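Local coordinates for protein GH127 beta-L-arabinofuranoside (Geobacillus stearothermophilus, PDB 4QJY) that probably hydrolyses beta-L-arabinofuranosidic bonds, releasing L-arabinose from arabinose-containing sugars, as a family GH127 glycoside hydrolase, at residues G67-M72 and N120-I125; D78-L83 and G145-A150; D189-I194 and V263-R268. All coordinates share one frame; numbering follows the deposited sequence.

Contact 1 (G67-M72 and N120-I125); sequences GEFYGM and NTYYTI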
loop_
_atom_site.group_PDB
_atom_site.type_symbol
_atom_site.label_atom_id
_atom_site.label_comp_id
_atom_site.label_asym_id
_atom_site.label_seq_id
_atom_site.Cartn_x
_atom_site.Cartn_y
_atom_site.Cartn_z
ATOM N N GLY A 67 -22.844 7.616 37.249
ATOM C CA GLY A 67 -22.498 7.982 35.891
ATOM C C GLY A 67 -22.579 6.749 34.998
ATOM O O GLY A 67 -23.010 5.713 35.408
ATOM N N GLU A 68 -22.072 6.886 33.787
ATOM C CA GLU A 68 -22.125 5.873 32.759
ATOM C C GLU A 68 -20.724 5.416 32.428
ATOM O O GLU A 68 -19.804 6.195 32.510
ATOM C CB GLU A 68 -22.739 6.482 31.501
ATOM C CG GLU A 68 -24.168 6.946 31.726
ATOM C CD GLU A 68 -24.896 7.344 30.439
ATOM O OE1 GLU A 68 -24.231 7.436 29.377
ATOM O OE2 GLU A 68 -26.131 7.576 30.503
ATOM N N PHE A 69 -20.601 4.163 32.006
ATOM C CA PHE A 69 -19.391 3.662 31.482
ATOM C C PHE A 69 -18.981 4.510 30.302
ATOM O O PHE A 69 -19.792 4.811 29.471
ATOM C CB PHE A 69 -19.537 2.227 31.003
ATOM C CG PHE A 69 -18.246 1.648 30.430
ATOM C CD1 PHE A 69 -17.927 1.817 29.101
ATOM C CD2 PHE A 69 -17.338 0.992 31.245
ATOM C CE1 PHE A 69 -16.730 1.340 28.574
ATOM C CE2 PHE A 69 -16.164 0.477 30.735
ATOM C CZ PHE A 69 -15.853 0.658 29.395
ATOM N N TYR A 70 -17.701 4.836 30.219
ATOM C CA TYR A 70 -17.145 5.447 29.050
ATOM C C TYR A 70 -15.801 4.820 28.715
ATOM O O TYR A 70 -14.978 4.567 29.580
ATOM C CB TYR A 70 -16.969 6.947 29.300
ATOM C CG TYR A 70 -16.432 7.731 28.134
ATOM C CD1 TYR A 70 -17.293 8.287 27.185
ATOM C CD2 TYR A 70 -15.056 7.930 27.976
ATOM C CE1 TYR A 70 -16.803 9.036 26.113
ATOM C CE2 TYR A 70 -14.549 8.677 26.914
ATOM C CZ TYR A 70 -15.430 9.226 25.991
ATOM O OH TYR A 70 -14.934 9.954 24.941
ATOM N N GLY A 71 -15.607 4.627 27.425
ATOM C CA GLY A 71 -14.355 4.253 26.848
ATOM C C GLY A 71 -14.471 3.030 25.968
ATOM O O GLY A 71 -15.535 2.590 25.647
ATOM N N MET A 72 -13.342 2.459 25.632
ATOM C CA MET A 72 -13.313 1.216 24.897
ATOM C C MET A 72 -13.657 0.041 25.823
ATOM O O MET A 72 -13.646 0.160 27.048
ATOM C CB MET A 72 -11.927 1.006 24.298
ATOM C CG MET A 72 -11.444 2.093 23.344
ATOM S SD MET A 72 -12.348 2.187 21.806
ATOM C CE MET A 72 -12.240 0.559 21.066
ATOM N N ASN A 120 -15.012 -6.359 36.377
ATOM C CA ASN A 120 -15.128 -5.801 35.053
ATOM C C ASN A 120 -16.184 -4.686 35.088
ATOM O O ASN A 120 -17.338 -4.928 35.437
ATOM C CB ASN A 120 -15.497 -6.863 34.030
ATOM C CG ASN A 120 -15.564 -6.307 32.612
ATOM O OD1 ASN A 120 -16.348 -5.424 32.325
ATOM N ND2 ASN A 120 -14.711 -6.790 31.741
ATOM N N THR A 121 -15.782 -3.467 34.770
ATOM C CA THR A 121 -16.672 -2.322 35.005
ATOM C C THR A 121 -17.751 -2.298 33.975
ATOM O O THR A 121 -18.903 -2.060 34.322
ATOM C CB THR A 121 -15.959 -0.960 34.975
ATOM O OG1 THR A 121 -15.298 -0.795 33.716
ATOM C CG2 THR A 121 -14.926 -0.857 36.120
ATOM N N TYR A 122 -17.404 -2.518 32.703
ATOM C CA TYR A 122 -18.418 -2.517 31.649
ATOM C C TYR A 122 -19.538 -3.470 32.022
ATOM O O TYR A 122 -20.748 -3.140 31.893
ATOM C CB TYR A 122 -17.841 -2.926 30.283
ATOM C CG TYR A 122 -18.852 -2.904 29.150
ATOM C CD1 TYR A 122 -19.183 -1.702 28.497
ATOM C CD2 TYR A 122 -19.467 -4.082 28.698
ATOM C CE1 TYR A 122 -20.105 -1.669 27.456
ATOM C CE2 TYR A 122 -20.386 -4.060 27.627
ATOM C CZ TYR A 122 -20.706 -2.857 27.028
ATOM O OH TYR A 122 -21.626 -2.822 26.001
ATOM N N TYR A 123 -19.171 -4.667 32.450
ATOM C CA TYR A 123 -20.206 -5.683 32.711
ATOM C C TYR A 123 -20.734 -5.629 34.130
ATOM O O TYR A 123 -21.331 -6.607 34.622
ATOM C CB TYR A 123 -19.692 -7.099 32.413
ATOM C CG TYR A 123 -19.682 -7.357 30.936
ATOM C CD1 TYR A 123 -20.886 -7.496 30.246
ATOM C CD2 TYR A 123 -18.487 -7.459 30.218
ATOM C CE1 TYR A 123 -20.917 -7.719 28.909
ATOM C CE2 TYR A 123 -18.522 -7.706 28.848
ATOM C CZ TYR A 123 -19.734 -7.827 28.218
ATOM O OH TYR A 123 -19.797 -8.032 26.884
ATOM N N THR A 124 -20.454 -4.534 34.793
ATOM C CA THR A 124 -21.037 -4.246 36.065
ATOM C C THR A 124 -22.009 -3.057 35.987
ATOM O O THR A 124 -23.108 -3.136 36.548
ATOM C CB THR A 124 -19.931 -4.006 37.097
ATOM O OG1 THR A 124 -19.276 -5.255 37.319
ATOM C CG2 THR A 124 -20.500 -3.493 38.445
ATOM N N ILE A 125 -21.627 -1.985 35.291
ATOM C CA ILE A 125 -22.436 -0.751 35.261
ATOM C C ILE A 125 -23.193 -0.503 33.959
ATOM O O ILE A 125 -24.108 0.289 33.927
ATOM C CB ILE A 125 -21.612 0.517 35.614
ATOM C CG1 ILE A 125 -20.668 0.886 34.482
ATOM C CG2 ILE A 125 -20.790 0.273 36.883
ATOM C CD1 ILE A 125 -19.554 1.857 34.852
#
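Phe69 and Tyr122 meet at nearly a right angle, and their rings carry the contact. They form a T-shaped (edge-to-face) pair, with centroids 5.2 Å apart and planes at 86°. Phe69 offers the face and Tyr122 the edge. The leading atom of that edge is Tyr122 CD1, which stands over the centre of the Phe69 ring and comes to 3.8 Å from Phe69 CD1. Tyr122 CB rests over the same face, 4.2 Å from the centroid of the Phe69 ring, as a CH-pi contact. Phe69 reaches this place because its CG lies anti to the backbone N (chi1 -180°), which sends the ring out from the loop and across to the helical turn.

Two other residues meet the rim of the Phe69 ring. Thr121 OG1 lies in the ring plane, 3.4 Å from Phe69 CE2. This is only packing for the hydroxyl, whose hydrogen bond goes to Asp76. Ile125 approaches from the backbone end of the ring, and its CD1 comes to 3.9 Å from Phe69 CB. Asn57, on helix 54-61, also touches Phe69.

The turn that receives the ring is well tied. Asn120 OD1 accepts a capping bond from Tyr123 N at 2.9 Å, with an N-H...O angle of 163°. Thr124 OG1 donates to Asn120 O at 2.7 Å. Thr121 O takes both Thr124 N and Ile125 N. These bonds fix the turn from which Thr121, Tyr122 and Ile125 meet the phenyl group.

The contact lies near the surface of the catalytic domain, which in this family is an (alpha/alpha)6 barrel. There a T-shaped aromatic pair packs the loop between helices 54-61 and 76-92 against the capped short helix 122-126.

Contact 2 (D78-L83 and G145-A150); sequences DVAKWL and GHLIEA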
loop_
_atom_site.group_PDB
_atom_site.type_symbol
_atom_site.label_atom_id
_atom_site.label_comp_id
_atom_site.label_asym_id
_atom_site.label_seq_id
_atom_site.Cartn_x
_atom_site.Cartn_y
_atom_site.Cartn_z
ATOM N N ASP A 78 -6.105 -0.397 31.005
ATOM C CA ASP A 78 -5.292 0.819 31.088
ATOM C C ASP A 78 -4.800 1.069 32.503
ATOM O O ASP A 78 -3.656 1.431 32.704
ATOM C CB ASP A 78 -6.077 2.062 30.677
ATOM C CG ASP A 78 -6.361 2.140 29.179
ATOM O OD1 ASP A 78 -5.533 1.656 28.373
ATOM O OD2 ASP A 78 -7.426 2.722 28.821
ATOM N N VAL A 79 -5.689 0.875 33.475
ATOM C CA VAL A 79 -5.345 1.013 34.883
ATOM C C VAL A 79 -4.342 -0.036 35.316
ATOM O O VAL A 79 -3.356 0.272 36.009
ATOM C CB VAL A 79 -6.603 0.865 35.753
ATOM C CG1 VAL A 79 -6.236 0.976 37.208
ATOM C CG2 VAL A 79 -7.646 1.914 35.351
ATOM N N ALA A 80 -4.599 -1.283 34.903
ATOM C CA ALA A 80 -3.715 -2.396 35.195
ATOM C C ALA A 80 -2.301 -2.129 34.724
ATOM O O ALA A 80 -1.343 -2.399 35.453
ATOM C CB ALA A 80 -4.230 -3.670 34.525
ATOM N N LYS A 81 -2.169 -1.622 33.502
ATOM C CA LYS A 81 -0.845 -1.417 32.903
ATOM C C LYS A 81 -0.102 -0.319 33.622
ATOM O O LYS A 81 1.065 -0.459 33.840
ATOM C CB LYS A 81 -0.910 -1.075 31.409
ATOM C CG LYS A 81 -1.257 -2.257 30.493
ATOM C CD LYS A 81 -1.937 -1.759 29.237
ATOM C CE LYS A 81 -2.282 -2.905 28.323
ATOM N NZ LYS A 81 -2.731 -2.403 26.990
ATOM N N TRP A 82 -0.784 0.753 33.984
ATOM C CA TRP A 82 -0.178 1.776 34.816
ATOM C C TRP A 82 0.290 1.170 36.136
ATOM O O TRP A 82 1.449 1.321 36.481
ATOM C CB TRP A 82 -1.171 2.874 35.053
ATOM C CG TRP A 82 -0.616 4.043 35.685
ATOM C CD1 TRP A 82 -0.053 5.117 35.062
ATOM C CD2 TRP A 82 -0.652 4.352 37.052
ATOM N NE1 TRP A 82 0.309 6.044 35.973
ATOM C CE2 TRP A 82 -0.022 5.602 37.211
ATOM C CE3 TRP A 82 -1.151 3.700 38.166
ATOM C CZ2 TRP A 82 0.156 6.203 38.431
ATOM C CZ3 TRP A 82 -0.998 4.310 39.398
ATOM C CH2 TRP A 82 -0.351 5.552 39.521
ATOM N N LEU A 83 -0.563 0.400 36.836
ATOM C CA LEU A 83 -0.143 -0.213 38.123
ATOM C C LEU A 83 1.023 -1.127 37.954
ATOM O O LEU A 83 1.927 -1.148 38.787
ATOM C CB LEU A 83 -1.241 -0.988 38.791
ATOM C CG LEU A 83 -2.363 -0.093 39.304
ATOM C CD1 LEU A 83 -3.700 -0.838 39.362
ATOM C CD2 LEU A 83 -2.040 0.533 40.644
ATOM N N GLY A 145 -6.302 -10.717 32.704
ATOM C CA GLY A 145 -4.872 -11.016 32.543
ATOM C C GLY A 145 -3.989 -9.815 32.872
ATOM O O GLY A 145 -3.028 -9.940 33.607
ATOM N N HIS A 146 -4.316 -8.643 32.376
ATOM C CA HIS A 146 -3.489 -7.462 32.700
ATOM C C HIS A 146 -3.552 -7.082 34.159
ATOM O O HIS A 146 -2.540 -6.711 34.755
ATOM C CB HIS A 146 -3.813 -6.257 31.826
ATOM C CG HIS A 146 -3.002 -6.233 30.587
ATOM N ND1 HIS A 146 -3.538 -6.485 29.343
ATOM C CD2 HIS A 146 -1.668 -6.142 30.406
ATOM C CE1 HIS A 146 -2.575 -6.492 28.442
ATOM N NE2 HIS A 146 -1.431 -6.272 29.064
ATOM N N LEU A 147 -4.749 -7.141 34.740
ATOM C CA LEU A 147 -4.862 -6.947 36.174
ATOM C C LEU A 147 -4.040 -7.988 36.968
ATOM O O LEU A 147 -3.367 -7.650 37.903
ATOM C CB LEU A 147 -6.328 -6.984 36.562
ATOM C CG LEU A 147 -7.162 -5.774 36.155
ATOM C CD1 LEU A 147 -8.627 -6.189 36.257
ATOM C CD2 LEU A 147 -6.872 -4.541 36.976
ATOM N N ILE A 148 -4.095 -9.261 36.582
ATOM C CA ILE A 148 -3.296 -10.283 37.244
ATOM C C ILE A 148 -1.824 -9.923 37.182
ATOM O O ILE A 148 -1.127 -10.009 38.194
ATOM C CB ILE A 148 -3.507 -11.651 36.605
ATOM C CG1 ILE A 148 -4.865 -12.207 36.970
ATOM C CG2 ILE A 148 -2.423 -12.649 37.020
ATOM C CD1 ILE A 148 -5.276 -13.382 36.121
ATOM N N GLU A 149 -1.349 -9.510 36.002
ATOM C CA GLU A 149 0.045 -9.126 35.853
ATOM C C GLU A 149 0.398 -7.932 36.761
ATOM O O GLU A 149 1.497 -7.876 37.301
ATOM C CB GLU A 149 0.368 -8.734 34.416
ATOM C CG GLU A 149 0.404 -9.849 33.389
ATOM C CD GLU A 149 1.224 -9.439 32.150
ATOM O OE1 GLU A 149 0.623 -9.111 31.080
ATOM O OE2 GLU A 149 2.484 -9.385 32.286
ATOM N N ALA A 150 -0.479 -6.934 36.853
ATOM C CA ALA A 150 -0.182 -5.843 37.756
ATOM C C ALA A 150 -0.071 -6.340 39.213
ATOM O O ALA A 150 0.793 -5.858 39.940
ATOM C CB ALA A 150 -1.196 -4.720 37.646
#
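A close, nearly parallel helix pair of the catalytic domain meets here, through Ala80 and Lys81 on one side and His146, Leu147 and Ala150 on the other. The axes of helix segments 78-83 and 145-150 approach to 8.1 Å and cross at 20°. Small residues allow this spacing. Ala80 CB sits 3.5 Å from His146 O, directly against the backbone of the other helix, and Leu147 CD2 closes over it from the flank at 3.7 Å. In return Ala150 CB presses on Ala80 O at 3.2 Å and meets Leu83 CB at 3.9 Å.

The two helices run the same way, with helix 96-112 and the short helix 122-126 between them in the chain. This is consistent with neighbouring inner helices of the (alpha/alpha)6 barrel known for this family. Phe163 and Met167 of helix 162-177 touch the Leu83, Leu147 and Ala150 end.

Toward the N-terminal end the packing passes to longer side chains. Lys81 runs extended beyond CG and crosses the His146 ring. Its CE lies over one ring face, shifted toward the rim, 3.6 Å from the His146 centroid and 15° off the normal: a CH-pi contact. The ammonium group passes beyond the imidazole, with Lys81 NZ 4.6 Å from His146 NE2, and bonds to Tyr142 OH. That tyrosine also meets His146 edge-to-face and hydrogen-bonds a bound acetate ion.

Contact 3 (D189-I194 and V263-R268); sequences DGHQEI and VGHAVR. With ACT (acetate ion), chain C.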
loop_
_atom_site.group_PDB
_atom_site.type_symbol
_atom_site.label_atom_id
_atom_site.label_comp_id
_atom_site.label_asym_id
_atom_site.label_seq_id
_atom_site.Cartn_x
_atom_site.Cartn_y
_atom_site.Cartn_z
ATOM N N ASP A 189 -10.333 -16.155 25.055
ATOM C CA ASP A 189 -10.458 -14.732 24.669
ATOM C C ASP A 189 -10.027 -14.524 23.235
ATOM O O ASP A 189 -9.173 -15.231 22.690
ATOM C CB ASP A 189 -9.676 -13.787 25.611
ATOM C CG ASP A 189 -10.097 -12.219 25.475
ATOM O OD1 ASP A 189 -9.974 -11.621 24.415
ATOM O OD2 ASP A 189 -10.521 -11.565 26.426
ATOM N N GLY A 190 -10.674 -13.564 22.599
ATOM C CA GLY A 190 -10.281 -13.149 21.283
ATOM C C GLY A 190 -8.926 -12.470 21.277
ATOM O O GLY A 190 -8.246 -12.458 20.260
ATOM N N HIS A 191 -8.523 -11.905 22.408
ATOM C CA HIS A 191 -7.210 -11.316 22.521
ATOM C C HIS A 191 -6.453 -12.045 23.601
ATOM O O HIS A 191 -6.693 -11.812 24.794
ATOM C CB HIS A 191 -7.263 -9.791 22.839
ATOM C CG HIS A 191 -5.946 -9.106 22.648
ATOM N ND1 HIS A 191 -4.746 -9.653 23.068
ATOM C CD2 HIS A 191 -5.624 -7.963 22.002
ATOM C CE1 HIS A 191 -3.756 -8.844 22.740
ATOM N NE2 HIS A 191 -4.271 -7.801 22.113
ATOM N N GLN A 192 -5.508 -12.895 23.177
ATOM C CA GLN A 192 -4.624 -13.605 24.098
ATOM C C GLN A 192 -3.884 -12.644 25.053
ATOM O O GLN A 192 -3.640 -11.493 24.717
ATOM C CB GLN A 192 -3.617 -14.458 23.330
ATOM C CG GLN A 192 -4.204 -15.448 22.339
ATOM C CD GLN A 192 -4.467 -14.822 20.947
ATOM O OE1 GLN A 192 -5.007 -13.699 20.800
ATOM N NE2 GLN A 192 -4.148 -15.580 19.939
ATOM N N GLU A 193 -3.581 -13.136 26.253
ATOM C CA GLU A 193 -3.012 -12.379 27.370
ATOM C C GLU A 193 -3.188 -13.101 28.691
ATOM O O GLU A 193 -2.263 -13.153 29.494
ATOM C CB GLU A 193 -3.620 -10.996 27.507
ATOM C CG GLU A 193 -3.428 -10.311 28.854
ATOM C CD GLU A 193 -1.975 -10.022 29.247
ATOM O OE1 GLU A 193 -1.062 -10.055 28.375
ATOM O OE2 GLU A 193 -1.765 -9.737 30.451
ATOM N N ILE A 194 -4.374 -13.642 28.924
ATOM C CA ILE A 194 -4.705 -14.238 30.225
ATOM C C ILE A 194 -3.812 -15.448 30.403
ATOM O O ILE A 194 -3.443 -15.790 31.530
ATOM C CB ILE A 194 -6.192 -14.619 30.312
ATOM C CG1 ILE A 194 -6.584 -15.164 31.660
ATOM C CG2 ILE A 194 -6.567 -15.735 29.353
ATOM C CD1 ILE A 194 -6.568 -14.148 32.728
ATOM N N VAL A 263 0.336 -16.012 11.665
ATOM C CA VAL A 263 -0.713 -15.300 10.946
ATOM C C VAL A 263 -1.430 -14.316 11.930
ATOM O O VAL A 263 -1.341 -14.418 13.156
ATOM C CB VAL A 263 -1.748 -16.273 10.350
ATOM C CG1 VAL A 263 -1.053 -17.375 9.555
ATOM C CG2 VAL A 263 -2.572 -16.923 11.471
ATOM N N GLY A 264 -2.183 -13.404 11.366
ATOM C CA GLY A 264 -3.115 -12.606 12.142
ATOM C C GLY A 264 -2.495 -11.414 12.828
ATOM O O GLY A 264 -1.375 -10.956 12.521
ATOM N N HIS A 265 -3.242 -10.916 13.778
ATOM C CA HIS A 265 -2.839 -9.745 14.563
ATOM C C HIS A 265 -1.547 -10.086 15.337
ATOM O O HIS A 265 -1.483 -11.104 16.012
ATOM C CB HIS A 265 -3.940 -9.446 15.543
ATOM C CG HIS A 265 -3.718 -8.188 16.319
ATOM N ND1 HIS A 265 -3.044 -8.169 17.517
ATOM C CD2 HIS A 265 -4.144 -6.925 16.109
ATOM C CE1 HIS A 265 -3.025 -6.936 17.985
ATOM N NE2 HIS A 265 -3.675 -6.165 17.142
ATOM N N ALA A 266 -0.518 -9.263 15.194
ATOM C CA ALA A 266 0.801 -9.633 15.646
ATOM C C ALA A 266 0.956 -9.644 17.159
ATOM O O ALA A 266 1.584 -10.562 17.687
ATOM C CB ALA A 266 1.837 -8.751 15.041
ATOM N N VAL A 267 0.374 -8.670 17.861
ATOM C CA VAL A 267 0.462 -8.685 19.316
ATOM C C VAL A 267 -0.207 -9.959 19.901
ATOM O O VAL A 267 0.353 -10.631 20.770
ATOM C CB VAL A 267 -0.167 -7.438 19.983
ATOM C CG1 VAL A 267 0.194 -7.445 21.443
ATOM C CG2 VAL A 267 0.334 -6.140 19.348
ATOM N N ARG A 268 -1.405 -10.252 19.417
ATOM C CA ARG A 268 -2.156 -11.427 19.844
ATOM C C ARG A 268 -1.341 -12.710 19.602
ATOM O O ARG A 268 -1.204 -13.565 20.489
ATOM C CB ARG A 268 -3.464 -11.538 19.073
ATOM C CG ARG A 268 -4.564 -10.557 19.505
ATOM C CD ARG A 268 -5.824 -10.845 18.703
ATOM N NE ARG A 268 -7.004 -10.148 19.185
ATOM C CZ ARG A 268 -7.200 -8.840 18.987
ATOM N NH1 ARG A 268 -6.285 -8.097 18.355
ATOM N NH2 ARG A 268 -8.273 -8.262 19.474
HETATM C C ACT C . -2.495 -5.076 22.581
HETATM O O ACT C . -2.642 -5.746 23.668
HETATM O OXT ACT C . -3.094 -5.391 21.515
HETATM C CH3 ACT C . -1.603 -3.854 22.547
#
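Arg268 and His191 make the tight part of this buried contact. Arg268 CG sits over the centre of the His191 ring, 3.6 Å from the ring centroid, as a CH-pi contact. Farther along, the guanidinium bends across the same imidazole, so that His191 CD2 lies over its face, 3.5 Å from Arg268 CZ. The two planes are 38° apart, which makes this an inclined packing rather than a flat stack. The chain reaches there because it is extended from CG to NE.

Arg268 NE then donates to Gly190 O at 2.8 Å. The oxygen lies in the guanidinium plane, but the donor stands above the carbonyl plane and the bond is bent to 144°. Gln192 OE1 packs against Arg268 CB at 3.2 Å, while the amide nitrogen of Gln192 bonds to Gln251. On the helix side, His265 is the N-cap residue and its ND1 takes Arg268 N. Cutting Arg268 back to an alanine is likely to leave Gly190 O without this donor and to open a gap over one face of the His191 ring.

The edge of His191 turned to the acetate ion is more loosely packed within the contact. His191 CE1 lies 4.4 Å from Val267 CG1, and His265 is no nearer. His191 NE2 donates to acetate OXT at 2.7 Å with an angle of 164°, and Tyr142 OH also bonds the ion.

His191 ND1 meanwhile donates to Gln192 O. This bond holds the ring so that NE2 points to the acetate oxygen. The acetate probably came from the crystallisation liquor, but its binding is consistent with a polar pocket of a sugar-cleaving enzyme.

In the fold
All three contacts belong to the catalytic domain. Contacts 2 and 3 touch, although their centres are about 17 Å apart. Two carboxylates lie close, Glu149 OE1 and Glu193 OE2 at 2.5 Å; Glu149 has salt bridges to Lys200 and Arg419. Tyr142 links the two contacts again: it bonds Lys81 and the acetate, and its ring meets both His146 and His191. The acetate is about 5 Å from the side chain of Lys81, so both contacts border its site. Contact 1 is peripheral. Its centre is about 17 Å from that of contact 2 and about 23 Å from that of contact 3, and it touches neither. The segments of contacts 1 and 2 alternate along the chain.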